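Local coordinates for protein fructuronate-tagaturonate epimerase UxaE from Cohnella laeviribosi in complex with 1 glycerol (Cohnella laeviribosi, PDB 6ILB) that probably catalyses the interconversion of D-tagaturonate and D-fructuronate by epimerisation, using a divalent metal ion, with zinc bound in the crystal, at residues 187-192 against 273-278; 194-199 against 237-242. All coordinates share one frame; numbering follows the deposited sequence.

Contact 1: residues 187-192 against 273-278; sequences IDNEAA and DETLAP. Unlike the reference sequence in segment 273-278: Ala-277 (reference Thr).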
ATOM      1  N   ILE A 187      10.747   0.090  18.975  1.00 54.66           N
ATOM      2  CA  ILE A 187      10.373   1.372  19.562  1.00 62.49           C
ATOM      3  C   ILE A 187      10.052   1.161  21.033  1.00 57.85           C
ATOM      4  O   ILE A 187       9.310   0.238  21.392  1.00 66.04           O
ATOM      5  CB  ILE A 187       9.182   2.001  18.825  1.00 61.20           C
ATOM      6  CG1 ILE A 187       9.577   2.432  17.412  1.00 57.28           C
ATOM      7  CG2 ILE A 187       8.654   3.190  19.616  1.00 52.68           C
ATOM      8  CD1 ILE A 187      10.460   3.636  17.400  1.00 58.61           C
ATOM      9  N   ASP A 188      10.609   2.008  21.891  1.00 54.23           N
ATOM     10  CA  ASP A 188      10.382   1.918  23.333  1.00 61.22           C
ATOM     11  C   ASP A 188       9.262   2.883  23.712  1.00 59.50           C
ATOM     12  O   ASP A 188       9.508   4.018  24.133  1.00 59.81           O
ATOM     13  CB  ASP A 188      11.666   2.209  24.108  1.00 58.95           C
ATOM     14  CG  ASP A 188      11.585   1.748  25.546  1.00 68.00           C
ATOM     15  OD1 ASP A 188      10.522   1.960  26.178  1.00 68.23           O
ATOM     16  OD2 ASP A 188      12.571   1.164  26.042  1.00 77.50           O
ATOM     17  N   ASN A 189       8.019   2.410  23.588  1.00 59.57           N
ATOM     18  CA  ASN A 189       6.866   3.256  23.892  1.00 61.12           C
ATOM     19  C   ASN A 189       6.792   3.611  25.376  1.00 69.51           C
ATOM     20  O   ASN A 189       6.445   4.748  25.726  1.00 68.60           O
ATOM     21  CB  ASN A 189       5.593   2.559  23.430  1.00 58.48           C
ATOM     22  CG  ASN A 189       5.400   2.655  21.926  1.00 68.49           C
ATOM     23  OD1 ASN A 189       5.412   3.748  21.350  1.00 67.63           O
ATOM     24  ND2 ASN A 189       5.225   1.510  21.281  1.00 68.50           N
ATOM     25  N   GLU A 190       7.098   2.648  26.258  1.00 68.97           N
ATOM     26  CA  GLU A 190       7.257   2.916  27.686  1.00 67.99           C
ATOM     27  C   GLU A 190       8.007   4.214  27.935  1.00 63.89           C
ATOM     28  O   GLU A 190       7.551   5.072  28.693  1.00 63.17           O
ATOM     29  CB  GLU A 190       8.002   1.755  28.360  1.00 71.80           C
ATOM     30  CG  GLU A 190       8.620   2.113  29.728  1.00 79.04           C
ATOM     31  CD  GLU A 190      10.078   2.606  29.653  1.00 82.50           C
ATOM     32  OE1 GLU A 190      10.878   2.034  28.872  1.00 79.95           O
ATOM     33  OE2 GLU A 190      10.418   3.576  30.383  1.00 81.58           O
ATOM     34  N   ALA A 191       9.171   4.368  27.296  1.00 66.07           N
ATOM     35  CA  ALA A 191       9.950   5.592  27.454  1.00 63.29           C
ATOM     36  C   ALA A 191       9.249   6.805  26.847  1.00 60.93           C
ATOM     37  O   ALA A 191       9.438   7.928  27.330  1.00 61.35           O
ATOM     38  CB  ALA A 191      11.333   5.415  26.837  1.00 54.55           C
ATOM     39  N   ALA A 192       8.436   6.602  25.805  1.00 62.54           N
ATOM     40  CA  ALA A 192       7.754   7.728  25.167  1.00 65.59           C
ATOM     41  C   ALA A 192       6.724   8.373  26.088  1.00 71.12           C
ATOM     42  O   ALA A 192       6.447   9.573  25.961  1.00 71.90           O
ATOM     43  CB  ALA A 192       7.077   7.274  23.874  1.00 65.18           C
ATOM     44  N   ASP A 273       5.615   5.456  12.642  1.00 62.48           N
ATOM     45  CA  ASP A 273       4.350   6.017  13.115  1.00 69.70           C
ATOM     46  C   ASP A 273       3.561   5.047  13.994  1.00 70.20           C
ATOM     47  O   ASP A 273       2.384   5.301  14.275  1.00 64.15           O
ATOM     48  CB  ASP A 273       3.494   6.501  11.930  1.00 64.91           C
ATOM     49  CG  ASP A 273       2.829   5.366  11.148  1.00 58.72           C
ATOM     50  OD1 ASP A 273       2.223   4.441  11.720  1.00 72.10           O
ATOM     51  OD2 ASP A 273       2.880   5.411   9.916  1.00 61.52           O
ATOM     52  N   GLU A 274       4.170   3.932  14.390  1.00 71.90           N
ATOM     53  CA  GLU A 274       3.605   2.964  15.333  1.00 72.94           C
ATOM     54  C   GLU A 274       4.182   3.209  16.712  1.00 76.67           C
ATOM     55  O   GLU A 274       4.739   2.341  17.383  1.00 78.15           O
ATOM     56  CB  GLU A 274       3.865   1.532  14.881  1.00 69.36           C
ATOM     57  CG  GLU A 274       3.644   1.282  13.400  1.00 72.40           C
ATOM     58  CD  GLU A 274       4.760   1.867  12.554  1.00 71.95           C
ATOM     59  OE1 GLU A 274       4.450   2.684  11.665  1.00 77.24           O
ATOM     60  OE2 GLU A 274       5.944   1.547  12.786  1.00 69.59           O
ATOM     61  N   THR A 275       4.104   4.471  17.084  1.00 74.29           N
ATOM     62  CA  THR A 275       4.414   4.949  18.412  1.00 73.68           C
ATOM     63  C   THR A 275       3.156   5.613  18.952  1.00 72.75           C
ATOM     64  O   THR A 275       2.430   6.290  18.215  1.00 77.42           O
ATOM     65  CB  THR A 275       5.641   5.901  18.377  1.00 71.42           C
ATOM     66  OG1 THR A 275       5.859   6.521  19.656  1.00 73.92           O
ATOM     67  CG2 THR A 275       5.516   6.941  17.284  1.00 63.99           C
ATOM     68  N   LEU A 276       2.864   5.358  20.223  1.00 70.37           N
ATOM     69  CA  LEU A 276       1.657   5.920  20.812  1.00 69.81           C
ATOM     70  C   LEU A 276       1.768   7.424  20.945  1.00 68.90           C
ATOM     71  O   LEU A 276       0.752   8.122  20.933  1.00 72.33           O
ATOM     72  CB  LEU A 276       1.381   5.293  22.180  1.00 73.14           C
ATOM     73  CG  LEU A 276       0.984   3.815  22.157  1.00 72.48           C
ATOM     74  CD1 LEU A 276       0.135   3.490  20.927  1.00 74.07           C
ATOM     75  CD2 LEU A 276       2.195   2.903  22.235  1.00 70.12           C
ATOM     76  N   ALA A 277       2.975   7.929  21.090  1.00 68.26           N
ATOM     77  CA  ALA A 277       3.187   9.356  21.012  1.00 67.37           C
ATOM     78  C   ALA A 277       3.258   9.766  19.542  1.00 63.59           C
ATOM     79  O   ALA A 277       3.714   8.989  18.706  1.00 62.46           O
ATOM     80  CB  ALA A 277       4.481   9.742  21.734  1.00 57.84           C
ATOM     81  N   PRO A 278       2.783  10.954  19.189  1.00 57.38           N
ATOM     82  CA  PRO A 278       3.188  11.544  17.914  1.00 60.69           C
ATOM     83  C   PRO A 278       4.703  11.686  17.851  1.00 61.88           C
ATOM     84  O   PRO A 278       5.403  11.679  18.872  1.00 56.74           O
ATOM     85  CB  PRO A 278       2.500  12.918  17.915  1.00 57.85           C
ATOM     86  CG  PRO A 278       2.153  13.178  19.344  1.00 54.95           C
ATOM     87  CD  PRO A 278       1.897  11.841  19.954  1.00 56.39           C
TER
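Asn-189 faces Thr-275 with their CA atoms 6.2 Å apart, and one helical turn on Ala-192 faces Ala-277 at 6.4 Å, so the first turn of helix 189-193 lies along an irregular loop. Asn-189 does most of the work. Its CG sits beside the backbone N and anti to the carbonyl carbon (chi1 -77°), which sends the carboxamide across to the loop. There OD1 accepts from Leu-276 N at 3.2 Å; the N-H points fairly straight at the oxygen (157°), but the donor stands well above the amide plane, 51° out of it. Thr-275 OG1 comes to the same oxygen at 3.3 Å, a weak, long approach at most, and one whose proton could go to Ala-277 O instead. The Leu-276 side chain crosses that of Asn-189 at about a right angle, laying CD2 against the carboxamide. With an alanine in place of Asn-189, Leu-276 N would probably lose its acceptor on the helix, and CD2 would lose its neighbour and a gap would open beside it. In the TIM barrel, both segments follow neighbouring parallel strands, 178-181 and 267-271, and the loop carries zinc ligands Asp-273 and Glu-274, which share the metal site with His-161, Ser-271 and His-343. Further along, Ala-192 CB meets Ala-277 CB at 4.2 Å. Ile-187 brings CG2 up to Thr-275 CB, while its side chain also packs on Tyr-244 and Ala-247 of helix 234-259. Asp-188 is the N-cap of the short helix: its OD1 takes the N-H of Ala-191 at 3.0 Å.

Contact 2: residues 194-199 against 237-242; sequences AGESEV and LMRDVL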
ATOM      1  N   ALA A 194       6.558   7.551  29.809  1.00 73.73           N
ATOM      2  CA  ALA A 194       7.197   7.679  31.110  1.00 66.04           C
ATOM      3  C   ALA A 194       7.502   9.127  31.432  1.00 61.86           C
ATOM      4  O   ALA A 194       7.867   9.899  30.542  1.00 68.32           O
ATOM      5  CB  ALA A 194       8.483   6.861  31.153  1.00 67.85           C
ATOM      6  N   GLY A 195       7.332   9.513  32.685  1.00 61.42           N
ATOM      7  CA  GLY A 195       7.572  10.887  33.061  1.00 68.93           C
ATOM      8  C   GLY A 195       9.046  11.207  33.067  1.00 69.22           C
ATOM      9  O   GLY A 195       9.910  10.340  32.923  1.00 72.19           O
ATOM     10  N   GLU A 196       9.348  12.491  33.236  1.00 71.35           N
ATOM     11  CA  GLU A 196      10.743  12.870  33.378  1.00 77.20           C
ATOM     12  C   GLU A 196      11.322  12.162  34.601  1.00 78.84           C
ATOM     13  O   GLU A 196      10.601  11.528  35.382  1.00 87.23           O
ATOM     14  CB  GLU A 196      10.888  14.390  33.488  1.00 78.56           C
ATOM     15  CG  GLU A 196      10.547  15.157  32.208  1.00 79.06           C
ATOM     16  CD  GLU A 196      11.022  16.609  32.228  1.00 90.35           C
ATOM     17  OE1 GLU A 196      10.800  17.333  31.232  1.00 93.10           O
ATOM     18  OE2 GLU A 196      11.621  17.032  33.237  1.00 97.39           O
ATOM     19  N   SER A 197      12.642  12.234  34.744  1.00 72.36           N
ATOM     20  CA  SER A 197      13.314  11.634  35.899  1.00 81.51           C
ATOM     21  C   SER A 197      13.293  10.106  35.863  1.00 77.18           C
ATOM     22  O   SER A 197      14.293   9.480  36.225  1.00 79.83           O
ATOM     23  CB  SER A 197      12.711  12.133  37.221  1.00 76.31           C
ATOM     24  OG  SER A 197      13.342  13.330  37.629  1.00 82.46           O
ATOM     25  N   GLU A 198      12.171   9.485  35.474  1.00 69.40           N
ATOM     26  CA  GLU A 198      12.261   8.108  34.996  1.00 73.55           C
ATOM     27  C   GLU A 198      13.039   8.058  33.682  1.00 75.04           C
ATOM     28  O   GLU A 198      13.829   7.134  33.449  1.00 70.51           O
ATOM     29  CB  GLU A 198      10.866   7.494  34.827  1.00 69.69           C
ATOM     30  CG  GLU A 198      10.865   6.232  33.962  1.00 69.07           C
ATOM     31  CD  GLU A 198       9.520   5.500  33.920  1.00 85.24           C
ATOM     32  OE1 GLU A 198       9.425   4.468  33.205  1.00 84.87           O
ATOM     33  OE2 GLU A 198       8.556   5.952  34.581  1.00 88.44           O
ATOM     34  N   VAL A 199      12.858   9.072  32.830  1.00 69.09           N
ATOM     35  CA  VAL A 199      13.661   9.177  31.619  1.00 67.67           C
ATOM     36  C   VAL A 199      15.117   9.457  31.968  1.00 70.41           C
ATOM     37  O   VAL A 199      16.029   8.955  31.296  1.00 71.59           O
ATOM     38  CB  VAL A 199      13.068  10.249  30.681  1.00 55.11           C
ATOM     39  CG1 VAL A 199      14.089  10.734  29.691  1.00 52.58           C
ATOM     40  CG2 VAL A 199      11.835   9.699  29.967  1.00 59.91           C
ATOM     41  N   LEU A 237      16.358  15.311  24.368  1.00 58.04           N
ATOM     42  CA  LEU A 237      17.425  14.444  23.875  1.00 58.49           C
ATOM     43  C   LEU A 237      17.405  13.088  24.578  1.00 58.44           C
ATOM     44  O   LEU A 237      17.496  12.032  23.932  1.00 56.67           O
ATOM     45  CB  LEU A 237      18.782  15.127  24.053  1.00 56.47           C
ATOM     46  CG  LEU A 237      19.997  14.296  23.611  1.00 59.42           C
ATOM     47  CD1 LEU A 237      19.704  13.566  22.296  1.00 56.31           C
ATOM     48  CD2 LEU A 237      21.269  15.150  23.484  1.00 53.28           C
ATOM     49  N   MET A 238      17.261  13.093  25.898  1.00 55.15           N
ATOM     50  CA  MET A 238      17.302  11.836  26.627  1.00 58.86           C
ATOM     51  C   MET A 238      16.071  10.990  26.342  1.00 57.75           C
ATOM     52  O   MET A 238      16.166   9.757  26.240  1.00 56.18           O
ATOM     53  CB  MET A 238      17.449  12.112  28.118  1.00 57.62           C
ATOM     54  CG  MET A 238      18.849  12.575  28.473  1.00 63.19           C
ATOM     55  SD  MET A 238      18.976  13.165  30.171  1.00 67.63           S
ATOM     56  CE  MET A 238      17.849  12.053  30.920  1.00 71.36           C
ATOM     57  N   ARG A 239      14.906  11.625  26.220  1.00 52.14           N
ATOM     58  CA  ARG A 239      13.721  10.850  25.884  1.00 57.00           C
ATOM     59  C   ARG A 239      13.846  10.266  24.481  1.00 58.16           C
ATOM     60  O   ARG A 239      13.475   9.105  24.252  1.00 52.37           O
ATOM     61  CB  ARG A 239      12.464  11.711  26.008  1.00 50.11           C
ATOM     62  CG  ARG A 239      11.190  10.913  25.751  1.00 58.52           C
ATOM     63  CD  ARG A 239       9.947  11.787  25.800  1.00 63.75           C
ATOM     64  NE  ARG A 239       9.736  12.356  27.128  1.00 67.30           N
ATOM     65  CZ  ARG A 239       9.140  11.710  28.126  1.00 62.62           C
ATOM     66  NH1 ARG A 239       8.691  10.473  27.951  1.00 64.25           N
ATOM     67  NH2 ARG A 239       8.984  12.306  29.297  1.00 70.92           N
ATOM     68  N   ASP A 240      14.392  11.056  23.544  1.00 52.45           N
ATOM     69  CA  ASP A 240      14.524  10.624  22.159  1.00 56.77           C
ATOM     70  C   ASP A 240      15.420   9.398  22.061  1.00 57.67           C
ATOM     71  O   ASP A 240      15.018   8.359  21.515  1.00 46.07           O
ATOM     72  CB  ASP A 240      15.088  11.763  21.299  1.00 53.80           C
ATOM     73  CG  ASP A 240      14.014  12.732  20.815  1.00 63.32           C
ATOM     74  OD1 ASP A 240      12.817  12.352  20.804  1.00 64.94           O
ATOM     75  OD2 ASP A 240      14.374  13.881  20.446  1.00 62.93           O
ATOM     76  N   VAL A 241      16.649   9.511  22.590  1.00 53.05           N
ATOM     77  CA  VAL A 241      17.574   8.381  22.609  1.00 51.64           C
ATOM     78  C   VAL A 241      16.882   7.141  23.152  1.00 49.41           C
ATOM     79  O   VAL A 241      16.959   6.057  22.569  1.00 49.85           O
ATOM     80  CB  VAL A 241      18.829   8.729  23.426  1.00 53.94           C
ATOM     81  CG1 VAL A 241      19.678   7.499  23.625  1.00 52.85           C
ATOM     82  CG2 VAL A 241      19.626   9.806  22.726  1.00 53.19           C
ATOM     83  N   LEU A 242      16.159   7.284  24.257  1.00 52.00           N
ATOM     84  CA  LEU A 242      15.547   6.101  24.846  1.00 48.74           C
ATOM     85  C   LEU A 242      14.440   5.540  23.966  1.00 46.63           C
ATOM     86  O   LEU A 242      14.284   4.322  23.882  1.00 54.80           O
ATOM     87  CB  LEU A 242      15.029   6.427  26.244  1.00 54.41           C
ATOM     88  CG  LEU A 242      16.097   6.663  27.321  1.00 54.14           C
ATOM     89  CD1 LEU A 242      15.442   7.005  28.643  1.00 63.91           C
ATOM     90  CD2 LEU A 242      16.982   5.446  27.487  1.00 54.31           C
TER
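Arg-239 makes the polar part of this contact, reaching from helix 234-259 to a single backbone oxygen, Ala-194 O. NH1 meets that oxygen at 2.8 Å and NH2 at 2.9 Å, an end-on grip by two nitrogens on one acceptor. The oxygen lies almost in the guanidinium plane, and both donors lie in the carbonyl plane of Ala-194, so the pair of bonds fixes how the flat group is turned. The chain gets there by running out straight, CG anti to the backbone N (chi1 -176°), and then bending at chi3 (-64°). Because Ala-194 is where the chain leaves helix 189-193, the positive group sits at that helix's C-terminal end, where the helix dipole probably welcomes it. Glu-196 OE1 is 5.7 Å from Arg-239 NH2, too far for a salt bridge, though its charge may add a mild attraction.

The apolar part belongs to Val-199, which divides its two methyls. CG2 lies over one face of the guanidinium, 3.8 Å from Arg-239 CZ and offset toward the rim. CG1, anti to the backbone N of Val-199 (chi1 160°), turns to the helix itself and packs against Met-238 CB at 4.0 Å and Leu-242 CD1 at 4.1 Å. Met-238 also brings CE beside Val-199 O.

Met-238 and Leu-242 reach further along the same helix, 198-203: Met-238 touches Lys-200 and Tyr-203, and Leu-242 touches Lys-202. The contact packs the turn after helix 189-193 and the start of helix 198-203, both inserted after strand 178-181, onto the long helix that leads to strand 267-271, in a beta-alpha-beta crossover of the TIM barrel.

How the contacts relate
Contacts 1 and 2, their centres 12 Å apart, both involve the excursion between barrel strands 178-181 and 267-271. Helix 189-193 joins them: its start meets the zinc-binding loop in contact 1, and the turn at its end is held in contact 2. Arg-239 NH1 also lies close to Ala-191 O, at 2.7 Å, bringing the guanidinium up to contact 1's helix. Asp-188 CB packs on Leu-242 O at 3.4 Å, and the acidic side chains of Glu-190 and Glu-198 come near each other. Contact 1 includes zinc ligands Asp-273 and Glu-274; contact 2 lies farther out, about 33 Å from the chain centre against 23 Å, away from the annotated sites.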